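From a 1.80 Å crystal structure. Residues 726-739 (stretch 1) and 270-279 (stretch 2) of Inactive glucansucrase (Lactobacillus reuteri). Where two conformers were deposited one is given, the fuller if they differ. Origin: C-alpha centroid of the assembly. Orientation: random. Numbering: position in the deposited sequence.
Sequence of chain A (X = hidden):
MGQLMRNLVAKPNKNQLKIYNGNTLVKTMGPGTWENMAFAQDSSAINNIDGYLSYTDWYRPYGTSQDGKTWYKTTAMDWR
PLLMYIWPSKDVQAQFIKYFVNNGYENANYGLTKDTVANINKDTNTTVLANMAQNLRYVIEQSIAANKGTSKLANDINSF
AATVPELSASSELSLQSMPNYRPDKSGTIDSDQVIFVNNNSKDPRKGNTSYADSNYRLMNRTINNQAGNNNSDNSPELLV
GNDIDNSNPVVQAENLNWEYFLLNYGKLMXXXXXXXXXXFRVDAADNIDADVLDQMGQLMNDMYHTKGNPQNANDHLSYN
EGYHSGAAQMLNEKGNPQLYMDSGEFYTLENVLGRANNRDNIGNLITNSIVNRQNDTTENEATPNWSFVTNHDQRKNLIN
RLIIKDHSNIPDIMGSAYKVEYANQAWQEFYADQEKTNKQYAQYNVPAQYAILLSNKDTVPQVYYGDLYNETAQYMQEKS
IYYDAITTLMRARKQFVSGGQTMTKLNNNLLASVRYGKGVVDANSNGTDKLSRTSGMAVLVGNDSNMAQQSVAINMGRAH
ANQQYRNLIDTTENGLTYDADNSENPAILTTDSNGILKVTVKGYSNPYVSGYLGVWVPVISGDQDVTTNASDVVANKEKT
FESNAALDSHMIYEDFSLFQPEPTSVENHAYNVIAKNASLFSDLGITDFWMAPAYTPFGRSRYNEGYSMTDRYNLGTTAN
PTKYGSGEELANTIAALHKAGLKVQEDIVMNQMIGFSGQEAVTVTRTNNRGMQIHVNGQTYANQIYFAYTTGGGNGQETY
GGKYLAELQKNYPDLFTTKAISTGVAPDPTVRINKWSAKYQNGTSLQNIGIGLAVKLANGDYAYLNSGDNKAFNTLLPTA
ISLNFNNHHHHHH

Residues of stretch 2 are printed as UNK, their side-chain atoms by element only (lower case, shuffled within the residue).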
# COMPACT_ATOMS: atom_id res chain seq x y z
N SER A 726 16.59 -10.25 6.79
CA SER A 726 17.07 -10.90 5.57
C SER A 726 16.10 -11.99 5.10
O SER A 726 15.23 -12.45 5.86
CB SER A 726 18.44 -11.53 5.82
OG SER A 726 18.36 -12.56 6.80
N GLY A 727 16.30 -12.43 3.86
CA GLY A 727 15.55 -13.53 3.29
C GLY A 727 15.77 -14.83 4.04
O GLY A 727 14.83 -15.62 4.21
N GLU A 728 17.02 -15.06 4.47
CA GLU A 728 17.35 -16.26 5.25
C GLU A 728 16.59 -16.26 6.57
O GLU A 728 16.06 -17.29 7.00
CB GLU A 728 18.86 -16.35 5.56
CG GLU A 728 19.35 -17.75 5.73
CD GLU A 728 20.85 -17.82 6.00
OE1 GLU A 728 21.65 -17.31 5.18
OE2 GLU A 728 21.21 -18.40 7.02
N GLU A 729 16.57 -15.11 7.22
CA GLU A 729 15.81 -14.95 8.47
C GLU A 729 14.30 -15.20 8.24
O GLU A 729 13.67 -15.95 8.98
CB GLU A 729 16.07 -13.58 9.07
CG GLU A 729 17.42 -13.46 9.77
CD GLU A 729 17.80 -12.04 10.13
OE1 GLU A 729 17.16 -11.08 9.62
OE2 GLU A 729 18.77 -11.87 10.92
N LEU A 730 13.75 -14.59 7.18
CA LEU A 730 12.35 -14.80 6.80
C LEU A 730 12.01 -16.29 6.66
O LEU A 730 11.02 -16.77 7.24
CB LEU A 730 12.02 -14.07 5.49
CG LEU A 730 10.63 -14.30 4.88
CD1 LEU A 730 9.52 -13.98 5.87
CD2 LEU A 730 10.44 -13.47 3.63
N ALA A 731 12.83 -17.03 5.92
CA ALA A 731 12.57 -18.46 5.73
C ALA A 731 12.60 -19.25 7.04
O ALA A 731 11.76 -20.14 7.25
CB ALA A 731 13.56 -19.06 4.74
N ASN A 732 13.56 -18.94 7.92
CA ASN A 732 13.60 -19.57 9.25
C ASN A 732 12.40 -19.17 10.10
O ASN A 732 11.87 -20.00 10.84
CB ASN A 732 14.90 -19.22 9.99
CG ASN A 732 16.09 -20.02 9.50
OD1 ASN A 732 15.97 -21.20 9.10
ND2 ASN A 732 17.24 -19.41 9.54
N THR A 733 11.96 -17.92 9.97
CA THR A 733 10.77 -17.44 10.69
C THR A 733 9.50 -18.16 10.24
O THR A 733 8.70 -18.59 11.07
CB THR A 733 10.62 -15.91 10.55
OG1 THR A 733 11.82 -15.28 11.03
CG2 THR A 733 9.42 -15.39 11.33
N ILE A 734 9.34 -18.32 8.92
CA ILE A 734 8.19 -19.06 8.39
C ILE A 734 8.18 -20.50 8.93
O ILE A 734 7.13 -21.01 9.35
CB ILE A 734 8.15 -19.03 6.85
CG1 ILE A 734 7.88 -17.61 6.37
CG2 ILE A 734 7.07 -19.98 6.32
CD1 ILE A 734 8.16 -17.38 4.91
N ALA A 735 9.35 -21.13 8.94
CA ALA A 735 9.49 -22.51 9.45
C ALA A 735 9.14 -22.60 10.93
O ALA A 735 8.47 -23.56 11.35
CB ALA A 735 10.89 -23.03 9.21
N ALA A 736 9.58 -21.62 11.71
CA ALA A 736 9.25 -21.55 13.14
C ALA A 736 7.74 -21.41 13.38
O ALA A 736 7.19 -22.08 14.24
CB ALA A 736 10.01 -20.42 13.82
N LEU A 737 7.08 -20.57 12.59
CA LEU A 737 5.62 -20.44 12.68
C LEU A 737 4.93 -21.74 12.27
O LEU A 737 3.98 -22.17 12.92
CB LEU A 737 5.13 -19.27 11.82
CG LEU A 737 5.59 -17.88 12.31
CD1 LEU A 737 5.36 -16.83 11.25
CD2 LEU A 737 4.89 -17.49 13.61
N HIS A 738 5.42 -22.37 11.19
CA HIS A 738 4.91 -23.68 10.78
C HIS A 738 5.06 -24.72 11.89
O HIS A 738 4.14 -25.47 12.15
CB HIS A 738 5.62 -24.19 9.52
CG HIS A 738 5.15 -23.55 8.25
ND1 HIS A 738 5.92 -23.55 7.11
CD2 HIS A 738 3.99 -22.92 7.93
CE1 HIS A 738 5.26 -22.93 6.15
NE2 HIS A 738 4.10 -22.53 6.62
N LYS A 739 6.22 -24.73 12.55
CA LYS A 739 6.49 -25.65 13.67
C LYS A 739 5.47 -25.47 14.82
O LYS A 739 4.99 -26.45 15.42
CB LYS A 739 7.93 -25.44 14.16
CG LYS A 739 8.52 -26.54 15.04
CD LYS A 739 10.04 -26.33 15.22
CE LYS A 739 10.80 -27.55 15.73
NZ LYS A 739 10.02 -28.40 16.68
N UNK A 270 17.24 -21.97 -1.59
CA UNK A 270 18.16 -22.79 -0.81
C UNK A 270 18.27 -22.32 0.64
O UNK A 270 19.27 -22.58 1.31
N UNK A 271 17.22 -21.67 1.14
CA UNK A 271 17.13 -21.28 2.54
C UNK A 271 16.36 -22.40 3.27
O UNK A 271 16.31 -23.54 2.78
c UNK A 271 19.13 -17.69 1.09
c UNK A 271 17.07 -16.47 1.19
c UNK A 271 18.41 -16.53 0.86
c UNK A 271 17.15 -18.74 2.00
o UNK A 271 19.02 -15.45 0.29
c UNK A 271 18.51 -18.78 1.67
c UNK A 271 16.46 -17.57 1.76
c UNK A 271 16.45 -19.92 2.66
N UNK A 272 15.80 -22.12 4.44
CA UNK A 272 15.08 -23.14 5.18
C UNK A 272 14.06 -23.80 4.24
O UNK A 272 13.21 -23.09 3.70
n UNK A 272 14.22 -23.59 8.56
c UNK A 272 14.34 -22.56 6.39
c UNK A 272 13.81 -23.64 7.31
o UNK A 272 13.04 -24.50 6.90
N UNK A 273 14.15 -25.13 4.04
CA UNK A 273 13.27 -25.76 3.06
C UNK A 273 11.77 -25.76 3.45
O UNK A 273 10.96 -26.07 2.60
c UNK A 273 14.52 -27.43 4.25
c UNK A 273 15.06 -26.10 4.68
c UNK A 273 13.82 -27.20 2.96
N UNK A 274 11.43 -25.46 4.70
CA UNK A 274 10.04 -25.30 5.12
C UNK A 274 9.61 -23.82 5.17
O UNK A 274 8.51 -23.51 5.63
c UNK A 274 9.83 -25.98 6.48
c UNK A 274 8.35 -26.09 6.86
o UNK A 274 7.55 -26.54 6.02
o UNK A 274 7.97 -25.71 7.98
N UNK A 275 10.44 -22.91 4.66
CA UNK A 275 10.20 -21.48 4.72
C UNK A 275 9.46 -20.97 3.50
O UNK A 275 9.96 -20.10 2.80
N UNK A 276 8.25 -21.49 3.30
CA UNK A 276 7.45 -21.22 2.13
C UNK A 276 6.10 -20.63 2.56
O UNK A 276 5.49 -21.14 3.50
o UNK A 276 9.46 -22.92 0.51
n UNK A 276 8.58 -24.55 1.77
c UNK A 276 8.53 -23.36 1.18
c UNK A 276 7.23 -22.55 1.39
N UNK A 277 5.65 -19.57 1.89
CA UNK A 277 4.33 -19.01 2.18
C UNK A 277 3.23 -20.00 1.75
O UNK A 277 3.40 -20.76 0.79
c UNK A 277 4.69 -16.04 3.36
c UNK A 277 4.16 -17.65 1.50
c UNK A 277 6.57 -14.52 3.23
c UNK A 277 5.00 -16.56 2.10
c UNK A 277 5.48 -15.03 3.92
c UNK A 277 6.09 -16.04 1.42
c UNK A 277 6.87 -15.04 1.98
N UNK A 278 2.12 -19.99 2.50
CA UNK A 278 0.97 -20.87 2.31
C UNK A 278 -0.14 -20.22 1.49
O UNK A 278 -0.98 -20.92 0.90
c UNK A 278 1.44 -22.02 4.50
o UNK A 278 1.78 -23.17 4.14
c UNK A 278 0.42 -21.28 3.66
o UNK A 278 1.95 -21.42 5.48
N UNK A 279 -0.18 -18.89 1.48
CA UNK A 279 -1.21 -18.16 0.77
C UNK A 279 -0.90 -16.68 0.75
O UNK A 279 0.20 -16.28 1.13
O HOH W 1 19.33 -13.73 3.20
O HOH W 2 16.76 -19.93 6.15

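Position 270 has backbone atoms alone and lies beyond reach of the helix 727-739. Its phi of 70° follows the end of a helix and favours a residue without CB: Gly270.

Position 271 carries one carbon leading to a six-carbon ring with one oxygen. The CB lies 3.7 Å from Ala731 CB, and the ring lays one face over Glu728 CA. A hydroxylated six-membered ring is tyrosine, so this is Tyr271, with chi1 in the m well. Its CE2 comes 3.6 Å from Glu728 N, while CD2 is 3.5 Å from Gly727 O. An ideal CB on Gly727 would stand 3.1 Å from Tyr271 CE2, so the bare glycine leaves room for the ring.

Position 272 has two carbons, the second bearing one oxygen and one nitrogen, which makes a carboxamide. The nitrogen lies 3.0 Å from Asn732 OD1, and the chain is one carbon too short for glutamine: Asn272. ND2 donates to Asn732 OD1 at 168°, nearly linear. The other end of the amide works locally, OD1 accepting from the backbone N of position 274 at 2.9 Å. Water 2 accepts from Asn272 N and donates to Glu728 O, both at 2.9 Å.

At position 273 three carbons close a ring onto the backbone N; this is Pro273. It points away from the helix and makes no contact with it.

Position 274 shows two carbons, the second carrying two oxygens, a short carboxylate, and one of these oxygens lies 3.1 Å from His738 ND1: Asp274. His738 ND1 donates to Asp274 O at 3.0 Å and to Asp274 OD2 at 3.1 Å; the angles of 131° and 136° fit a shared proton.

Position 275 has no side-chain atoms, and its CA sits 3.3 Å from Ala731 O; it is Gly275. It closes a type I turn from Asn272, with Gly275 N to Asn272 O at 2.9 Å. An ideal CB would fall 2.5 Å from Ala731 O, a clash.

Position 276 again has two carbons ending in one oxygen and one nitrogen: Asn276. The side chain points away from the helix, and ND2 donates to Pro273 O at 2.9 Å. Its backbone O lies 3.4 Å from Ile734 CG2 and has no polar partner in the model.

Position 277 has one carbon and a six-carbon ring without a heteroatom, and a ring carbon lies 3.7 Å from Ile734 CD1: Phe277. Ile734 CD1 sits 3.8 Å from the centroid of the Phe277 ring, 15° off its normal, a CH-pi contact; Leu730 CD1 is 4.0 Å from Phe277 CZ.

Position 278 has two carbons, the second with two oxygens, one of them 2.7 Å from His738 NE2: Asp278. The bond runs from His738 NE2 to Asp278 OD2, at 165°.

Position 279 has only backbone atoms and touches nothing on the helix: Gly279.

The contact, burying 678 Å² in total, works by close packing and directed polar bonds. Ala731 and Gly275 bring their CA atoms to 4.0 Å, Tyr271 and Phe277 pack against helix residues, and His738 uses both ring nitrogens to hold Asp274 and Asp278.

Stretch 2, residues 270-279: GYNPDGNFDG
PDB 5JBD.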